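Local structure of signal recognition particle receptor FtsY (Sulfolobus acidocaldarius, 5L3S) at residues Y242-D251 with L266-G276; K14-N24 with K52-R62. The protein acts as the signal recognition particle receptor, an SRP54-type protein that joins a helical bundle domain to a P-loop nucleotide-binding domain. One frame throughout, in Å; residues are numbered along the deposited sequence.

From the N terminus, interaction 2 closes first: residues 14-24 meet residues 52-62 after an intervening stretch of 27 residues, mostly helix, so strands 15-17 and 59-61 pair where helices 20-36 and 41-55 have their outer ends. Much later, interaction 1 closes a shorter loop of 14 residues, holding most of helix 258-266, as strands 244-248 and 270-274 lie side by side. The two loops follow in series and neither nest nor cross. Interaction 2 ties together the helical bundle domain and interaction 1 the core of the P-loop domain; their centres are 36 Å apart and their nearest atoms about 15 Å, without touching.

Interaction 1. Residues Y242-D251 with L266-G276; sequences YDAVILTKVD and LKKPVVYMGVG. With GNP (phosphoaminophosphonic acid-guanylate ester), chain R.
Lys268 and Tyr242 meet obliquely at one end of the contact, the lysine CE lying over one ring face near its rim. Bent at chi2 (-67°), the chain turns its NZ back to the Tyr242 carbonyl, with NZ 2.7 Å from Tyr242 O. A water bridges the same NZ to Asp243 O, while Tyr242 OH bonds Ala233 O.

Beyond this, strands 244-248 and 270-274 run parallel, their axes 16° apart. Two residues separate Val270 from Met273 but only one separates their partners, Val245 and Leu247. This beta bulge is marked by the helical psi of Val271 (-32°), and it leaves the buried Tyr272 N without a partner. Leu247 crosses Val270 at about a right angle, CG 3.8 Å from Val270 CG1. On the other face, Ile246 CD1 approaches the Tyr272 ring obliquely, 4.0 Å from CD2.

At the far end, Thr248-Asp251 form the TKxD motif of these GTPases around the guanine of GNP. Both carboxylate oxygens of Asp251 accept hydrogen bonds from the guanine, OD1 2.8 Å from GNP N1 and OD2 3.0 Å from GNP N2. The amide of Lys249 grips the carbonyl, N 2.9 Å from GNP O6, and its side chain passes the base with CG 3.7 Å from GNP C5 before NZ reaches Asp222. Gly274, lacking a side chain, lets O6 come within 3.1 Å of its carbonyl C.

The pair forms a beta-alpha-beta unit with helix 258-266, which packs on Val245, Leu247 and Val270; strand 216-222 flanks strand 244-248, and helix 228-239 packs against Tyr242 and Leu266.

Interaction 2. Residues K14-N24 with K52-R62; sequences KYKTIKEDDLN and KNNLIGKKVSR
In the helical bundle domain, a small antiparallel ribbon pairs strand 15-17, which leads into helix 20-36, with strand 59-61, which follows the type II turn, Leu55 to Lys58, at the end of helix 41-55. The strands are short and strongly twisted, their directions 137° apart, with a weak bond from Val60 N to Lys16 O. Two backbone bonds fix Ile18 against the turn: Ile18 N lies 2.9 Å from Lys58 O with a nearly straight N-H (173°), and Gly57 N lies 2.9 Å from Ile18 O. The positive phi of Gly57 (106°) suits its place in the turn.

The Ile18 side chain enters from above the turn, CB 3.4 Å from Leu55 O, and meets Val60 at about a right angle, CG1 4.1 Å from Val60 CG1. Further along, Ile56 swings its CD1 over the start of helix 20-36, 3.5 Å from Leu23 CD1. Helix 66-85 backs this cluster through Val66, Val70 and Ile69.

At the edge, Glu20 and Lys52 form a salt bridge in which the ammonium NZ lies 2.7 Å from Glu20 OE2, on the anti lone pair of that oxygen. Lys16 and Arg62 also come close, NZ 4.4 Å from NE, a likely mild repulsion. The contact therefore combines an apolar centre with an exposed ionic rim, whose contribution would probably vary with salt.

Interaction 1. Residues Y242-D251 with L266-G276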
loop_
_atom_site.group_PDB
_atom_site.type_symbol
_atom_site.label_atom_id
_atom_site.label_comp_id
_atom_site.label_asym_id
_atom_site.label_seq_id
_atom_site.Cartn_x
_atom_site.Cartn_y
_atom_site.Cartn_z
ATOM N N TYR B 242 4.159 17.852 -7.883
ATOM C CA TYR B 242 3.549 17.035 -8.936
ATOM C C TYR B 242 2.224 17.670 -9.354
ATOM O O TYR B 242 1.726 18.581 -8.686
ATOM C CB TYR B 242 3.344 15.586 -8.486
ATOM C CG TYR B 242 2.592 15.449 -7.174
ATOM C CD1 TYR B 242 3.280 15.442 -5.959
ATOM C CD2 TYR B 242 1.205 15.333 -7.146
ATOM C CE1 TYR B 242 2.610 15.331 -4.747
ATOM C CE2 TYR B 242 0.520 15.215 -5.935
ATOM C CZ TYR B 242 1.237 15.213 -4.740
ATOM O OH TYR B 242 0.584 15.108 -3.536
ATOM N N ASP B 243 1.651 17.185 -10.451
ATOM C CA ASP B 243 0.449 17.799 -11.023
ATOM C C ASP B 243 -0.825 17.025 -10.690
ATOM O O ASP B 243 -1.896 17.615 -10.533
ATOM C CB ASP B 243 0.589 17.903 -12.540
ATOM C CG ASP B 243 1.794 18.718 -12.954
ATOM O OD1 ASP B 243 1.808 19.926 -12.653
ATOM O OD2 ASP B 243 2.720 18.157 -13.575
ATOM N N ALA B 244 -0.706 15.703 -10.613
ATOM C CA ALA B 244 -1.861 14.841 -10.368
ATOM C C ALA B 244 -1.463 13.488 -9.777
ATOM O O ALA B 244 -0.286 13.148 -9.700
ATOM C CB ALA B 244 -2.657 14.636 -11.634
ATOM N N VAL B 245 -2.468 12.715 -9.374
ATOM C CA VAL B 245 -2.222 11.429 -8.746
ATOM C C VAL B 245 -2.965 10.356 -9.529
ATOM O O VAL B 245 -4.071 10.599 -10.034
ATOM C CB VAL B 245 -2.743 11.461 -7.285
ATOM C CG1 VAL B 245 -2.852 10.064 -6.695
ATOM C CG2 VAL B 245 -1.850 12.355 -6.429
ATOM N N ILE B 246 -2.362 9.179 -9.630
ATOM C CA ILE B 246 -3.097 7.983 -10.014
ATOM C C ILE B 246 -3.132 7.038 -8.801
ATOM O O ILE B 246 -2.100 6.770 -8.195
ATOM C CB ILE B 246 -2.467 7.300 -11.262
ATOM C CG1 ILE B 246 -2.689 8.183 -12.506
ATOM C CG2 ILE B 246 -3.054 5.898 -11.475
ATOM C CD1 ILE B 246 -1.967 7.684 -13.787
ATOM N N LEU B 247 -4.329 6.571 -8.446
ATOM C CA LEU B 247 -4.518 5.639 -7.329
ATOM C C LEU B 247 -4.626 4.227 -7.869
ATOM O O LEU B 247 -5.437 3.974 -8.764
ATOM C CB LEU B 247 -5.832 5.959 -6.601
ATOM C CG LEU B 247 -5.990 7.327 -5.954
ATOM C CD1 LEU B 247 -7.290 7.365 -5.139
ATOM C CD2 LEU B 247 -4.794 7.599 -5.067
ATOM N N THR B 248 -3.843 3.299 -7.316
ATOM C CA THR B 248 -3.833 1.921 -7.810
ATOM C C THR B 248 -4.537 0.931 -6.875
ATOM O O THR B 248 -4.815 1.245 -5.717
ATOM C CB THR B 248 -2.385 1.414 -7.954
ATOM O OG1 THR B 248 -1.764 1.443 -6.666
ATOM C CG2 THR B 248 -1.584 2.307 -8.935
ATOM N N LYS B 249 -4.804 -0.268 -7.396
ATOM C CA LYS B 249 -5.266 -1.397 -6.600
ATOM C C LYS B 249 -6.626 -1.152 -5.971
ATOM O O LYS B 249 -6.934 -1.692 -4.922
ATOM C CB LYS B 249 -4.227 -1.773 -5.526
ATOM C CG LYS B 249 -2.835 -2.052 -6.095
ATOM C CD LYS B 249 -1.795 -2.303 -4.972
ATOM C CE LYS B 249 -0.356 -2.159 -5.543
ATOM N NZ LYS B 249 0.696 -2.226 -4.473
ATOM N N VAL B 250 -7.436 -0.332 -6.633
ATOM C CA VAL B 250 -8.770 -0.003 -6.142
ATOM C C VAL B 250 -9.634 -1.263 -6.191
ATOM O O VAL B 250 -10.606 -1.406 -5.439
ATOM C CB VAL B 250 -9.350 1.169 -6.969
ATOM C CG1 VAL B 250 -10.831 1.349 -6.726
ATOM C CG2 VAL B 250 -8.584 2.447 -6.636
ATOM N N ASP B 251 -9.233 -2.215 -7.038
ATOM C CA ASP B 251 -9.960 -3.489 -7.134
ATOM C C ASP B 251 -9.816 -4.379 -5.881
ATOM O O ASP B 251 -10.516 -5.380 -5.756
ATOM C CB ASP B 251 -9.559 -4.273 -8.392
ATOM C CG ASP B 251 -8.046 -4.455 -8.517
ATOM O OD1 ASP B 251 -7.280 -3.463 -8.455
ATOM O OD2 ASP B 251 -7.612 -5.612 -8.663
ATOM N N LEU B 266 -4.573 19.213 -0.099
ATOM C CA LEU B 266 -3.466 19.577 -0.985
ATOM C C LEU B 266 -3.907 20.196 -2.306
ATOM O O LEU B 266 -3.067 20.604 -3.105
ATOM C CB LEU B 266 -2.601 18.351 -1.276
ATOM C CG LEU B 266 -2.033 17.652 -0.038
ATOM C CD1 LEU B 266 -1.225 16.424 -0.424
ATOM C CD2 LEU B 266 -1.203 18.633 0.759
ATOM N N LYS B 267 -5.219 20.261 -2.522
ATOM C CA LYS B 267 -5.777 20.695 -3.798
ATOM C C LYS B 267 -5.183 19.928 -4.969
ATOM O O LYS B 267 -4.910 20.511 -6.016
ATOM C CB LYS B 267 -5.608 22.213 -4.007
ATOM C CG LYS B 267 -6.434 23.056 -3.046
ATOM C CD LYS B 267 -7.849 22.515 -2.983
ATOM C CE LYS B 267 -8.551 22.879 -1.686
ATOM N NZ LYS B 267 -9.781 22.057 -1.507
ATOM N N LYS B 268 -4.974 18.624 -4.788
ATOM C CA LYS B 268 -4.401 17.794 -5.845
ATOM C C LYS B 268 -5.459 16.836 -6.373
ATOM O O LYS B 268 -6.222 16.262 -5.604
ATOM C CB LYS B 268 -3.183 17.007 -5.330
ATOM C CG LYS B 268 -1.998 17.892 -4.981
ATOM C CD LYS B 268 -1.411 18.542 -6.241
ATOM C CE LYS B 268 -0.165 19.351 -5.905
ATOM N NZ LYS B 268 0.275 20.221 -7.023
ATOM N N PRO B 269 -5.539 16.695 -7.701
ATOM C CA PRO B 269 -6.559 15.804 -8.260
ATOM C C PRO B 269 -6.060 14.378 -8.506
ATOM O O PRO B 269 -4.888 14.156 -8.795
ATOM C CB PRO B 269 -6.880 16.465 -9.598
ATOM C CG PRO B 269 -5.558 17.078 -10.021
ATOM C CD PRO B 269 -4.933 17.568 -8.724
ATOM N N VAL B 270 -6.969 13.419 -8.390
ATOM C CA VAL B 270 -6.745 12.081 -8.890
ATOM C C VAL B 270 -7.256 12.083 -10.317
ATOM O O VAL B 270 -8.380 12.530 -10.562
ATOM C CB VAL B 270 -7.541 11.049 -8.079
ATOM C CG1 VAL B 270 -7.371 9.649 -8.677
ATOM C CG2 VAL B 270 -7.113 11.068 -6.604
ATOM N N VAL B 271 -6.443 11.628 -11.270
ATOM C CA VAL B 271 -6.877 11.645 -12.673
ATOM C C VAL B 271 -7.325 10.268 -13.186
ATOM O O VAL B 271 -8.204 10.179 -14.040
ATOM C CB VAL B 271 -5.808 12.258 -13.619
ATOM C CG1 VAL B 271 -5.744 13.765 -13.442
ATOM C CG2 VAL B 271 -4.437 11.601 -13.374
ATOM N N TYR B 272 -6.723 9.198 -12.673
ATOM C CA TYR B 272 -7.143 7.856 -13.058
ATOM C C TYR B 272 -7.080 6.923 -11.867
ATOM O O TYR B 272 -6.426 7.214 -10.881
ATOM C CB TYR B 272 -6.237 7.284 -14.155
ATOM C CG TYR B 272 -6.243 8.080 -15.411
ATOM C CD1 TYR B 272 -7.262 7.930 -16.333
ATOM C CD2 TYR B 272 -5.241 8.999 -15.676
ATOM C CE1 TYR B 272 -7.295 8.670 -17.498
ATOM C CE2 TYR B 272 -5.265 9.762 -16.835
ATOM C CZ TYR B 272 -6.292 9.588 -17.744
ATOM O OH TYR B 272 -6.325 10.331 -18.899
ATOM N N MET B 273 -7.777 5.798 -11.968
ATOM C CA MET B 273 -7.637 4.745 -10.981
ATOM C C MET B 273 -7.312 3.406 -11.639
ATOM O O MET B 273 -7.937 3.018 -12.629
ATOM C CB MET B 273 -8.914 4.631 -10.159
ATOM C CG MET B 273 -9.092 5.787 -9.171
ATOM S SD MET B 273 -10.698 5.652 -8.433
ATOM C CE MET B 273 -11.660 5.802 -9.932
ATOM N N GLY B 274 -6.343 2.705 -11.067
ATOM C CA GLY B 274 -6.017 1.355 -11.482
ATOM C C GLY B 274 -6.930 0.358 -10.808
ATOM O O GLY B 274 -7.150 0.421 -9.607
ATOM N N VAL B 275 -7.499 -0.546 -11.589
ATOM C CA VAL B 275 -8.450 -1.496 -11.043
ATOM C C VAL B 275 -8.121 -2.936 -11.442
ATOM O O VAL B 275 -9.011 -3.760 -11.601
ATOM C CB VAL B 275 -9.894 -1.146 -11.487
ATOM C CG1 VAL B 275 -10.345 0.164 -10.853
ATOM C CG2 VAL B 275 -9.968 -1.054 -12.998
ATOM N N GLY B 276 -6.837 -3.245 -11.594
ATOM C CA GLY B 276 -6.440 -4.612 -11.874
ATOM C C GLY B 276 -5.048 -4.631 -12.486
ATOM O O GLY B 276 -4.350 -3.610 -12.500
HETATM P PG GNP R . 8.797 -0.576 -7.784
HETATM O O1G GNP R . 9.331 -0.143 -9.130
HETATM O O2G GNP R . 9.601 -1.720 -7.182
HETATM O O3G GNP R . 8.777 0.517 -6.738
HETATM N N3B GNP R . 7.296 -1.096 -7.977
HETATM P PB GNP R . 6.213 -0.255 -8.851
HETATM O O1B GNP R . 6.778 0.067 -10.161
HETATM O O2B GNP R . 5.794 0.924 -8.079
HETATM O O3A GNP R . 5.035 -1.192 -9.012
HETATM P PA GNP R . 4.804 -2.319 -10.029
HETATM O O1A GNP R . 4.313 -1.762 -11.331
HETATM O O2A GNP R . 5.983 -3.238 -10.091
HETATM O "O5'" GNP R . 3.558 -3.096 -9.479
HETATM C "C5'" GNP R . 3.595 -3.854 -8.227
HETATM C "C4'" GNP R . 2.513 -4.919 -8.267
HETATM O "O4'" GNP R . 1.177 -4.304 -8.150
HETATM C "C3'" GNP R . 2.480 -5.722 -9.553
HETATM O "O3'" GNP R . 2.102 -7.052 -9.244
HETATM C "C2'" GNP R . 1.366 -5.038 -10.365
HETATM O "O2'" GNP R . 0.773 -5.937 -11.286
HETATM C "C1'" GNP R . 0.384 -4.778 -9.212
HETATM N N9 GNP R . -0.594 -3.739 -9.532
HETATM C C8 GNP R . -0.375 -2.483 -10.031
HETATM N N7 GNP R . -1.480 -1.777 -10.191
HETATM C C5 GNP R . -2.479 -2.643 -9.756
HETATM C C6 GNP R . -3.877 -2.455 -9.691
HETATM O O6 GNP R . -4.494 -1.439 -10.041
HETATM N N1 GNP R . -4.543 -3.584 -9.206
HETATM C C2 GNP R . -3.904 -4.747 -8.803
HETATM N N2 GNP R . -4.660 -5.748 -8.354
HETATM N N3 GNP R . -2.590 -4.928 -8.864
HETATM C C4 GNP R . -1.950 -3.847 -9.352
HETATM O O HOH W 1 -1.649 20.380 -9.418
#

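Interaction 2. Residues K14-N24 with K52-R62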
loop_
_atom_site.group_PDB
_atom_site.type_symbol
_atom_site.label_atom_id
_atom_site.label_comp_id
_atom_site.label_asym_id
_atom_site.label_seq_id
_atom_site.Cartn_x
_atom_site.Cartn_y
_atom_site.Cartn_z
ATOM N N LYS B 14 -43.186 26.537 10.840
ATOM C CA LYS B 14 -43.381 25.503 9.833
ATOM C C LYS B 14 -42.122 24.654 9.723
ATOM O O LYS B 14 -42.178 23.423 9.715
ATOM C CB LYS B 14 -43.701 26.136 8.477
ATOM C CG LYS B 14 -44.706 27.277 8.544
ATOM C CD LYS B 14 -44.848 27.988 7.204
ATOM C CE LYS B 14 -43.492 28.417 6.660
ATOM N NZ LYS B 14 -42.708 29.221 7.640
ATOM N N TYR B 15 -40.981 25.326 9.641
ATOM C CA TYR B 15 -39.705 24.647 9.496
ATOM C C TYR B 15 -39.007 24.581 10.852
ATOM O O TYR B 15 -39.048 25.543 11.623
ATOM C CB TYR B 15 -38.824 25.384 8.481
ATOM C CG TYR B 15 -39.574 25.920 7.277
ATOM C CD1 TYR B 15 -39.366 27.222 6.830
ATOM C CD2 TYR B 15 -40.486 25.131 6.583
ATOM C CE1 TYR B 15 -40.046 27.725 5.734
ATOM C CE2 TYR B 15 -41.173 25.627 5.484
ATOM C CZ TYR B 15 -40.946 26.922 5.063
ATOM O OH TYR B 15 -41.625 27.422 3.973
ATOM N N LYS B 16 -38.376 23.445 11.145
ATOM C CA LYS B 16 -37.630 23.280 12.393
ATOM C C LYS B 16 -36.176 23.709 12.238
ATOM O O LYS B 16 -35.581 23.546 11.178
ATOM C CB LYS B 16 -37.706 21.838 12.901
ATOM C CG LYS B 16 -39.048 21.453 13.513
ATOM C CD LYS B 16 -39.431 22.376 14.668
ATOM C CE LYS B 16 -40.728 21.928 15.319
ATOM N NZ LYS B 16 -41.251 22.923 16.299
ATOM N N THR B 17 -35.611 24.262 13.303
ATOM C CA THR B 17 -34.235 24.735 13.285
ATOM C C THR B 17 -33.263 23.642 13.747
ATOM O O THR B 17 -33.426 23.057 14.815
ATOM C CB THR B 17 -34.069 25.979 14.171
ATOM O OG1 THR B 17 -34.987 26.993 13.748
ATOM C CG2 THR B 17 -32.650 26.516 14.081
ATOM N N ILE B 18 -32.251 23.370 12.936
ATOM C CA ILE B 18 -31.272 22.352 13.296
ATOM C C ILE B 18 -30.364 22.826 14.422
ATOM O O ILE B 18 -29.762 23.897 14.341
ATOM C CB ILE B 18 -30.414 21.944 12.098
ATOM C CG1 ILE B 18 -31.286 21.356 10.989
ATOM C CG2 ILE B 18 -29.342 20.949 12.531
ATOM C CD1 ILE B 18 -30.499 21.010 9.735
ATOM N N LYS B 19 -30.282 22.017 15.476
ATOM C CA LYS B 19 -29.400 22.291 16.601
ATOM C C LYS B 19 -28.341 21.202 16.645
ATOM O O LYS B 19 -28.515 20.155 16.025
ATOM C CB LYS B 19 -30.181 22.275 17.913
ATOM C CG LYS B 19 -31.424 23.150 17.916
ATOM C CD LYS B 19 -31.066 24.597 17.667
ATOM C CE LYS B 19 -32.327 25.470 17.610
ATOM N NZ LYS B 19 -33.091 25.388 18.874
ATOM N N GLU B 20 -27.266 21.443 17.393
ATOM C CA GLU B 20 -26.166 20.475 17.468
ATOM C C GLU B 20 -26.641 19.097 17.907
ATOM O O GLU B 20 -26.256 18.090 17.321
ATOM C CB GLU B 20 -25.032 20.963 18.371
ATOM C CG GLU B 20 -23.780 20.088 18.252
ATOM C CD GLU B 20 -22.619 20.565 19.102
ATOM O OE1 GLU B 20 -22.817 21.467 19.942
ATOM O OE2 GLU B 20 -21.502 20.028 18.925
ATOM N N ASP B 21 -27.507 19.079 18.914
ATOM C CA ASP B 21 -28.086 17.855 19.461
ATOM C C ASP B 21 -28.798 17.003 18.406
ATOM O O ASP B 21 -28.839 15.776 18.517
ATOM C CB ASP B 21 -29.051 18.212 20.597
ATOM C CG ASP B 21 -29.776 17.005 21.153
ATOM O OD1 ASP B 21 -30.991 16.863 20.889
ATOM O OD2 ASP B 21 -29.133 16.200 21.855
ATOM N N ASP B 22 -29.353 17.651 17.386
ATOM C CA ASP B 22 -29.991 16.940 16.283
ATOM C C ASP B 22 -28.966 16.161 15.447
ATOM O O ASP B 22 -29.313 15.182 14.788
ATOM C CB ASP B 22 -30.726 17.917 15.366
ATOM C CG ASP B 22 -31.859 18.654 16.070
ATOM O OD1 ASP B 22 -32.667 17.991 16.750
ATOM O OD2 ASP B 22 -31.940 19.894 15.938
ATOM N N LEU B 23 -27.714 16.610 15.472
ATOM C CA LEU B 23 -26.694 16.126 14.528
ATOM C C LEU B 23 -25.765 15.052 15.084
ATOM O O LEU B 23 -25.098 14.342 14.325
ATOM C CB LEU B 23 -25.837 17.297 14.044
ATOM C CG LEU B 23 -26.532 18.438 13.309
ATOM C CD1 LEU B 23 -25.525 19.463 12.836
ATOM C CD2 LEU B 23 -27.331 17.910 12.142
ATOM N N ASN B 24 -25.711 14.940 16.405
ATOM C CA ASN B 24 -24.717 14.093 17.062
ATOM C C ASN B 24 -24.649 12.633 16.608
ATOM O O ASN B 24 -23.578 12.147 16.245
ATOM C CB ASN B 24 -24.869 14.178 18.582
ATOM C CG ASN B 24 -24.437 15.526 19.126
ATOM O OD1 ASN B 24 -23.636 16.230 18.503
ATOM N ND2 ASN B 24 -24.953 15.889 20.293
ATOM N N LYS B 52 -21.177 20.137 10.402
ATOM C CA LYS B 52 -21.937 20.611 11.562
ATOM C C LYS B 52 -22.164 22.125 11.521
ATOM O O LYS B 52 -23.286 22.612 11.726
ATOM C CB LYS B 52 -21.214 20.220 12.853
ATOM C CG LYS B 52 -21.811 20.841 14.108
ATOM C CD LYS B 52 -21.018 20.447 15.347
ATOM C CE LYS B 52 -20.985 18.937 15.533
ATOM N NZ LYS B 52 -20.450 18.555 16.871
ATOM N N ASN B 53 -21.100 22.870 11.238
ATOM C CA ASN B 53 -21.193 24.324 11.195
ATOM C C ASN B 53 -22.074 24.850 10.076
ATOM O O ASN B 53 -22.731 25.880 10.227
ATOM C CB ASN B 53 -19.809 24.948 11.093
ATOM C CG ASN B 53 -19.018 24.784 12.359
ATOM O OD1 ASN B 53 -19.566 24.892 13.453
ATOM N ND2 ASN B 53 -17.723 24.512 12.223
ATOM N N ASN B 54 -22.085 24.152 8.950
ATOM C CA ASN B 54 -22.964 24.548 7.861
ATOM C C ASN B 54 -24.426 24.332 8.224
ATOM O O ASN B 54 -25.299 25.037 7.734
ATOM C CB ASN B 54 -22.637 23.770 6.588
ATOM C CG ASN B 54 -23.487 24.202 5.413
ATOM O OD1 ASN B 54 -24.584 23.683 5.200
ATOM N ND2 ASN B 54 -22.991 25.166 4.647
ATOM N N LEU B 55 -24.700 23.361 9.088
ATOM C CA LEU B 55 -26.087 22.978 9.351
ATOM C C LEU B 55 -26.699 23.587 10.616
ATOM O O LEU B 55 -27.916 23.774 10.678
ATOM C CB LEU B 55 -26.240 21.455 9.348
ATOM C CG LEU B 55 -26.035 20.826 7.965
ATOM C CD1 LEU B 55 -25.981 19.313 8.041
ATOM C CD2 LEU B 55 -27.135 21.284 7.011
ATOM N N ILE B 56 -25.868 23.884 11.615
ATOM C CA ILE B 56 -26.361 24.462 12.856
ATOM C C ILE B 56 -27.009 25.796 12.518
ATOM O O ILE B 56 -26.338 26.712 12.052
ATOM C CB ILE B 56 -25.247 24.730 13.891
ATOM C CG1 ILE B 56 -24.574 23.434 14.328
ATOM C CG2 ILE B 56 -25.831 25.421 15.128
ATOM C CD1 ILE B 56 -25.541 22.409 14.748
ATOM N N GLY B 57 -28.314 25.882 12.730
ATOM C CA GLY B 57 -29.035 27.123 12.488
ATOM C C GLY B 57 -29.902 27.111 11.243
ATOM O O GLY B 57 -30.761 27.980 11.072
ATOM N N LYS B 58 -29.684 26.127 10.374
ATOM C CA LYS B 58 -30.472 25.998 9.152
ATOM C C LYS B 58 -31.860 25.450 9.453
ATOM O O LYS B 58 -32.028 24.621 10.341
ATOM C CB LYS B 58 -29.773 25.096 8.132
ATOM C CG LYS B 58 -28.383 25.560 7.716
ATOM C CD LYS B 58 -28.382 26.966 7.149
ATOM C CE LYS B 58 -27.028 27.318 6.542
ATOM N NZ LYS B 58 -26.960 28.758 6.136
ATOM N N LYS B 59 -32.856 25.930 8.715
ATOM C CA LYS B 59 -34.227 25.472 8.899
ATOM C C LYS B 59 -34.495 24.224 8.068
ATOM O O LYS B 59 -33.800 23.959 7.089
ATOM C CB LYS B 59 -35.217 26.573 8.520
ATOM C CG LYS B 59 -35.103 27.834 9.356
ATOM C CD LYS B 59 -36.073 28.889 8.847
ATOM C CE LYS B 59 -35.994 30.167 9.662
ATOM N NZ LYS B 59 -36.984 31.182 9.189
ATOM N N VAL B 60 -35.513 23.465 8.462
ATOM C CA VAL B 60 -35.877 22.242 7.760
ATOM C C VAL B 60 -37.323 21.872 8.080
ATOM O O VAL B 60 -37.809 22.148 9.178
ATOM C CB VAL B 60 -34.928 21.080 8.136
ATOM C CG1 VAL B 60 -35.089 20.703 9.602
ATOM C CG2 VAL B 60 -35.164 19.879 7.241
ATOM N N SER B 61 -38.012 21.263 7.117
ATOM C CA SER B 61 -39.411 20.878 7.296
ATOM C C SER B 61 -39.591 19.900 8.452
ATOM O O SER B 61 -38.688 19.120 8.768
ATOM C CB SER B 61 -39.971 20.270 6.011
ATOM O OG SER B 61 -41.290 19.797 6.212
ATOM N N ARG B 62 -40.767 19.942 9.072
ATOM C CA ARG B 62 -41.053 19.136 10.255
ATOM C C ARG B 62 -41.010 17.633 9.995
ATOM O O ARG B 62 -40.398 16.890 10.762
ATOM C CB ARG B 62 -42.402 19.523 10.860
ATOM C CG ARG B 62 -42.382 20.839 11.613
ATOM C CD ARG B 62 -43.788 21.317 11.939
ATOM N NE ARG B 62 -43.768 22.561 12.701
ATOM C CZ ARG B 62 -44.851 23.252 13.035
ATOM N NH1 ARG B 62 -46.053 22.825 12.669
ATOM N NH2 ARG B 62 -44.735 24.374 13.733
#